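Local coordinates for hypothetical protein PA3352 (Pseudomonas aeruginosa, PDB 2FUP) that is probably a flagella synthesis protein of the FlgN family, whose members act as export chaperones for flagellar hook-associated proteins, at residues E100-C105 with S125-L130; D10-D15 with D96-L101. All blocks are in the same frame, centred on the assembly; numbering follows the deposited sequence. Where two conformers were deposited one is given.

Contact 1: residues E100-C105 with S125-L130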
loop_
_atom_site.group_PDB
_atom_site.type_symbol
_atom_site.label_atom_id
_atom_site.label_comp_id
_atom_site.label_asym_id
_atom_site.label_seq_id
_atom_site.Cartn_x
_atom_site.Cartn_y
_atom_site.Cartn_z
ATOM N N GLU A 100 -1.161 -8.375 -0.612
ATOM C CA GLU A 100 -0.221 -9.119 0.200
ATOM C C GLU A 100 0.799 -8.163 0.839
ATOM O O GLU A 100 1.086 -8.296 2.021
ATOM C CB GLU A 100 0.536 -10.085 -0.691
ATOM C CG GLU A 100 1.528 -10.929 0.018
ATOM C CD GLU A 100 2.279 -11.818 -0.953
ATOM O OE1 GLU A 100 1.708 -12.755 -1.495
ATOM O OE2 GLU A 100 3.489 -11.600 -1.139
ATOM N N LEU A 101 1.307 -7.227 0.048
ATOM C CA LEU A 101 2.344 -6.317 0.583
ATOM C C LEU A 101 1.782 -5.446 1.688
ATOM O O LEU A 101 2.475 -5.193 2.666
ATOM C CB LEU A 101 2.884 -5.439 -0.529
ATOM C CG LEU A 101 3.849 -6.086 -1.532
ATOM C CD1 LEU A 101 4.105 -5.233 -2.750
ATOM C CD2 LEU A 101 5.222 -6.376 -0.839
ATOM N N LEU A 102 0.556 -4.964 1.540
ATOM C CA LEU A 102 -0.025 -4.109 2.599
ATOM C C LEU A 102 -0.207 -4.900 3.877
ATOM O O LEU A 102 0.009 -4.418 5.009
ATOM C CB LEU A 102 -1.320 -3.450 2.154
ATOM C CG LEU A 102 -1.207 -2.460 1.027
ATOM C CD1 LEU A 102 -2.592 -1.938 0.539
ATOM C CD2 LEU A 102 -0.275 -1.293 1.415
ATOM N N GLU A 103 -0.587 -6.173 3.750
ATOM C CA GLU A 103 -0.752 -6.987 4.914
ATOM C C GLU A 103 0.630 -7.238 5.569
ATOM O O GLU A 103 0.775 -7.208 6.821
ATOM C CB GLU A 103 -1.450 -8.320 4.520
ATOM C CG GLU A 103 -1.467 -9.381 5.631
ATOM C CD GLU A 103 -2.212 -10.678 5.175
ATOM O OE1 GLU A 103 -3.443 -10.698 5.300
ATOM O OE2 GLU A 103 -1.553 -11.660 4.745
ATOM N N ARG A 104 1.663 -7.509 4.768
ATOM C CA ARG A 104 2.995 -7.678 5.298
ATOM C C ARG A 104 3.451 -6.418 6.043
ATOM O O ARG A 104 4.052 -6.524 7.127
ATOM C CB ARG A 104 3.968 -7.987 4.154
ATOM C CG ARG A 104 3.805 -9.379 3.568
ATOM C CD ARG A 104 4.651 -9.591 2.321
ATOM N NE ARG A 104 6.066 -9.794 2.646
ATOM C CZ ARG A 104 7.082 -9.723 1.768
ATOM N NH1 ARG A 104 6.870 -9.408 0.486
ATOM N NH2 ARG A 104 8.336 -9.954 2.189
ATOM N N CYS A 105 3.216 -5.256 5.454
ATOM C CA CYS A 105 3.565 -3.993 6.141
ATOM C C CYS A 105 2.831 -3.904 7.480
ATOM O O CYS A 105 3.424 -3.528 8.498
ATOM C CB CYS A 105 3.206 -2.800 5.309
ATOM S SG CYS A 105 4.198 -2.485 3.818
ATOM N N SER A 125 -2.321 3.259 11.492
ATOM C CA SER A 125 -3.533 3.919 10.996
ATOM C C SER A 125 -3.730 3.832 9.486
ATOM O O SER A 125 -4.812 3.439 9.017
ATOM C CB SER A 125 -3.497 5.399 11.342
ATOM O OG SER A 125 -3.795 5.561 12.690
ATOM N N LEU A 126 -2.707 4.247 8.731
ATOM C CA LEU A 126 -2.802 4.272 7.280
ATOM C C LEU A 126 -3.116 2.895 6.745
ATOM O O LEU A 126 -3.889 2.768 5.801
ATOM C CB LEU A 126 -1.488 4.740 6.666
ATOM C CG LEU A 126 -1.261 4.300 5.207
ATOM C CD1 LEU A 126 -1.893 5.283 4.226
ATOM C CD2 LEU A 126 0.231 4.100 4.967
ATOM N N LEU A 127 -2.473 1.875 7.317
ATOM C CA LEU A 127 -2.659 0.489 6.864
ATOM C C LEU A 127 -4.064 -0.006 7.241
ATOM O O LEU A 127 -4.698 -0.756 6.465
ATOM C CB LEU A 127 -1.544 -0.419 7.417
ATOM C CG LEU A 127 -0.197 -0.064 6.775
ATOM C CD1 LEU A 127 0.962 -0.644 7.559
ATOM C CD2 LEU A 127 -0.164 -0.572 5.364
ATOM N N ASN A 128 -4.569 0.434 8.398
ATOM C CA ASN A 128 -5.972 0.124 8.768
ATOM C C ASN A 128 -6.887 0.639 7.680
ATOM O O ASN A 128 -7.687 -0.109 7.119
ATOM C CB ASN A 128 -6.377 0.761 10.106
ATOM C CG ASN A 128 -5.774 0.054 11.295
ATOM O OD1 ASN A 128 -5.355 -1.101 11.203
ATOM N ND2 ASN A 128 -5.731 0.739 12.427
ATOM N N ILE A 129 -6.724 1.920 7.372
ATOM C CA ILE A 129 -7.525 2.600 6.350
ATOM C C ILE A 129 -7.436 1.891 4.982
ATOM O O ILE A 129 -8.473 1.577 4.377
ATOM C CB ILE A 129 -7.076 4.072 6.218
ATOM C CG1 ILE A 129 -7.396 4.822 7.510
ATOM C CG2 ILE A 129 -7.712 4.757 4.990
ATOM C CD1 ILE A 129 -6.518 6.014 7.718
ATOM N N LEU A 130 -6.210 1.634 4.525
ATOM C CA LEU A 130 -5.948 1.001 3.215
ATOM C C LEU A 130 -6.461 -0.433 3.039
ATOM O O LEU A 130 -6.722 -0.869 1.914
ATOM C CB LEU A 130 -4.436 0.988 2.917
ATOM C CG LEU A 130 -3.703 2.318 2.745
ATOM C CD1 LEU A 130 -2.292 2.045 2.302
ATOM C CD2 LEU A 130 -4.415 3.219 1.748
#

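Contact 2: residues D10-D15 with D96-L101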
loop_
_atom_site.group_PDB
_atom_site.type_symbol
_atom_site.label_atom_id
_atom_site.label_comp_id
_atom_site.label_asym_id
_atom_site.label_seq_id
_atom_site.Cartn_x
_atom_site.Cartn_y
_atom_site.Cartn_z
ATOM N N ASP A 10 -1.446 2.020 -13.491
ATOM C CA ASP A 10 -0.325 2.874 -13.044
ATOM C C ASP A 10 -0.413 3.061 -11.555
ATOM O O ASP A 10 0.601 3.022 -10.857
ATOM C CB ASP A 10 -0.362 4.211 -13.756
ATOM C CG ASP A 10 0.833 5.038 -13.473
ATOM O OD1 ASP A 10 1.940 4.648 -13.837
ATOM O OD2 ASP A 10 0.649 6.169 -12.970
ATOM N N LEU A 11 -1.625 3.259 -11.036
ATOM C CA LEU A 11 -1.763 3.426 -9.574
ATOM C C LEU A 11 -1.352 2.189 -8.820
ATOM O O LEU A 11 -0.715 2.253 -7.774
ATOM C CB LEU A 11 -3.208 3.793 -9.245
ATOM C CG LEU A 11 -3.645 5.181 -9.688
ATOM C CD1 LEU A 11 -5.142 5.329 -9.681
ATOM C CD2 LEU A 11 -3.047 6.249 -8.860
ATOM N N PHE A 12 -1.720 1.031 -9.323
ATOM C CA PHE A 12 -1.274 -0.190 -8.692
ATOM C C PHE A 12 0.236 -0.305 -8.764
ATOM O O PHE A 12 0.850 -0.708 -7.775
ATOM C CB PHE A 12 -1.892 -1.428 -9.350
ATOM C CG PHE A 12 -3.264 -1.754 -8.859
ATOM C CD1 PHE A 12 -3.522 -2.075 -7.540
ATOM C CD2 PHE A 12 -4.347 -1.773 -9.722
ATOM C CE1 PHE A 12 -4.784 -2.365 -7.095
ATOM C CE2 PHE A 12 -5.660 -2.068 -9.252
ATOM C CZ PHE A 12 -5.870 -2.379 -7.920
ATOM N N ALA A 13 0.829 -0.034 -9.922
ATOM C CA ALA A 13 2.300 -0.142 -10.068
ATOM C C ALA A 13 2.988 0.800 -9.087
ATOM O O ALA A 13 3.938 0.427 -8.417
ATOM C CB ALA A 13 2.731 0.185 -11.519
ATOM N N GLU A 14 2.533 2.029 -9.015
ATOM C CA GLU A 14 3.121 2.978 -8.082
ATOM C C GLU A 14 2.996 2.505 -6.642
ATOM O O GLU A 14 3.952 2.548 -5.869
ATOM C CB GLU A 14 2.420 4.333 -8.185
ATOM C CG GLU A 14 2.686 5.076 -9.466
ATOM C CD GLU A 14 2.002 6.448 -9.577
ATOM O OE1 GLU A 14 1.411 6.913 -8.544
ATOM O OE2 GLU A 14 2.089 7.051 -10.702
ATOM N N ASP A 15 1.834 1.972 -6.292
ATOM C CA ASP A 15 1.620 1.567 -4.906
ATOM C C ASP A 15 2.398 0.324 -4.530
ATOM O O ASP A 15 2.838 0.202 -3.382
ATOM C CB ASP A 15 0.119 1.463 -4.574
ATOM C CG ASP A 15 -0.487 2.811 -4.304
ATOM O OD1 ASP A 15 -1.629 2.911 -3.817
ATOM O OD2 ASP A 15 0.269 3.740 -4.409
ATOM N N ASP A 96 -3.657 -8.144 -6.278
ATOM C CA ASP A 96 -3.431 -9.202 -5.299
ATOM C C ASP A 96 -2.038 -9.070 -4.647
ATOM O O ASP A 96 -1.865 -9.350 -3.474
ATOM C CB ASP A 96 -3.541 -10.582 -5.977
ATOM C CG ASP A 96 -4.933 -10.900 -6.464
ATOM O OD1 ASP A 96 -5.931 -10.324 -5.914
ATOM O OD2 ASP A 96 -5.069 -11.780 -7.359
ATOM N N GLU A 97 -1.054 -8.685 -5.449
ATOM C CA GLU A 97 0.271 -8.438 -4.898
ATOM C C GLU A 97 0.266 -7.283 -3.910
ATOM O O GLU A 97 0.916 -7.320 -2.875
ATOM C CB GLU A 97 1.279 -8.149 -5.990
ATOM C CG GLU A 97 2.711 -7.945 -5.533
ATOM C CD GLU A 97 3.688 -7.711 -6.679
ATOM O OE1 GLU A 97 3.242 -7.507 -7.876
ATOM O OE2 GLU A 97 4.905 -7.730 -6.316
ATOM N N LEU A 98 -0.393 -6.192 -4.275
ATOM C CA LEU A 98 -0.538 -5.083 -3.339
ATOM C C LEU A 98 -1.216 -5.490 -2.075
ATOM O O LEU A 98 -0.781 -5.123 -0.987
ATOM C CB LEU A 98 -1.275 -3.919 -4.008
ATOM C CG LEU A 98 -1.402 -2.654 -3.153
ATOM C CD1 LEU A 98 -0.034 -2.058 -2.764
ATOM C CD2 LEU A 98 -2.285 -1.598 -3.800
ATOM N N GLY A 99 -2.302 -6.281 -2.152
ATOM C CA GLY A 99 -2.947 -6.704 -0.929
ATOM C C GLY A 99 -2.012 -7.493 -0.037
ATOM O O GLY A 99 -1.969 -7.297 1.187
ATOM N N GLU A 100 -1.161 -8.375 -0.612
ATOM C CA GLU A 100 -0.221 -9.119 0.200
ATOM C C GLU A 100 0.799 -8.163 0.839
ATOM O O GLU A 100 1.086 -8.296 2.021
ATOM C CB GLU A 100 0.536 -10.085 -0.691
ATOM C CG GLU A 100 1.528 -10.929 0.018
ATOM C CD GLU A 100 2.279 -11.818 -0.953
ATOM O OE1 GLU A 100 1.708 -12.755 -1.495
ATOM O OE2 GLU A 100 3.489 -11.600 -1.139
ATOM N N LEU A 101 1.307 -7.227 0.048
ATOM C CA LEU A 101 2.344 -6.317 0.583
ATOM C C LEU A 101 1.782 -5.446 1.688
ATOM O O LEU A 101 2.475 -5.193 2.666
ATOM C CB LEU A 101 2.884 -5.439 -0.529
ATOM C CG LEU A 101 3.849 -6.086 -1.532
ATOM C CD1 LEU A 101 4.105 -5.233 -2.750
ATOM C CD2 LEU A 101 5.222 -6.376 -0.839
#

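Contact 1: residues E100-C105 with S125-L130
Leu127 reaches from helix 121-130 into the step between Leu102 and Cys105, which lie one turn apart on helix 88-114. Its CB already heads for the opposing helix. From there chi1 (-68°) swings CG beside the backbone N, and a nearly anti chi2 (164°) sets the fork of the two methyls. CD1 settles against Cys105, 3.8 Å from that residue's CB and equally close to its carbonyl carbon, so this branch rests partly on main chain. CD2 spans both residues: it lies 4.0 Å from Cys105 CB, 3.9 Å from the backbone O of Leu102 and 4.0 Å from the CD2 methyl of Leu102. The two leucines pass each other obliquely, branch against branch.

One turn further along, Leu130 also packs on Leu102. Its CD1 meets the same Leu102 CD2 at 4.0 Å, with the side chains crossing at about a right angle, and its CB comes within 4.2 Å of Leu102 CD1. The CD2 methyl of Leu102 is therefore shared by Leu127 and Leu130. No hydrogen bond joins the two segments; the contact is van der Waals packing of methyls on side chains and main chain. The axes of the two segments approach to 10.0 Å, running antiparallel at 147°.

Other faces of the same turns are taken up elsewhere. Leu101, Arg104 and Cys105 touch helix 7-34, while Leu126 and Leu130 lean on helix 39-68 through Met52, Glu56 and Leu55. The short helix 121-130 thus lies against both helix 88-114 and helix 39-68 within the all-helical body of the chain.

Contact 2: residues D10-D15 with D96-L101
Leu98 fills the gap between Phe12 and Asp15, which stand one turn apart on helix 7-34, and its two methyls do nearly all the touching. With CG anti to the backbone N (chi1 -176°), the side chain extends across to the opposite helix and opens its branches there. CD1 presses on the main chain at Asp15, 3.7 Å from the carbonyl O. CD2 sits 4.0 Å from Asp15 CB and also approaches the aromatic ring, coming to 4.0 Å from Phe12 CD1. It arrives at the edge of the ring, near the ring plane, and the two side chains cross at about a right angle. Phe12 starts from a CB that does not aim at helix 88-114; the torsions and reach of the side chain bring the ring to Leu98. The side chain of Phe12 is also about 3 Å from a bound MPD (methylpentanediol), probably from the crystallisation liquor.

All three residues are buried, yet the carboxylate of Asp15 is well provided for: OD1 forms a salt bridge with Arg62 and OD2 accepts a hydrogen bond from Asn58 ND2, both on helix 39-68. Asp15 was deposited in two conformers, so these details describe the one given. Arg62 also touches Phe12 and Leu98, bringing a third helix up to this tight cluster.

The outer faces of the two segments, with Asp10 and Glu100, are exposed and take no part in the packing. Asp96 OD1 makes a salt bridge with Arg75 of helix 75-82, and Glu97 OE1 one with Arg94 of its own helix. A largely apolar seam between long helices, here with a buried carboxylate paired to a third helix, is characteristic of an alpha-helical bundle, consistent with the predominantly helical FlgN family.

Starting from the N terminus, the chain lays down helix 7-34, turns back through helix 39-68, passes the short helix 75-82 and returns as helix 88-114. Contact 2 closes this long excursion, bringing residues 96-101 against residues 10-15 across 80 intervening residues. Contact 1 takes over on the same helix, where its segment overlaps that of contact 2 at Glu100 and Leu101, and closes a shorter excursion of 19 residues, when helix 121-130 folds back. The two loops therefore neither nest nor cross, but follow one another with a small overlap. Helix 88-114 is the common element, joined to the first helix at one level and to the last at the next, with the contact centres 11 Å apart.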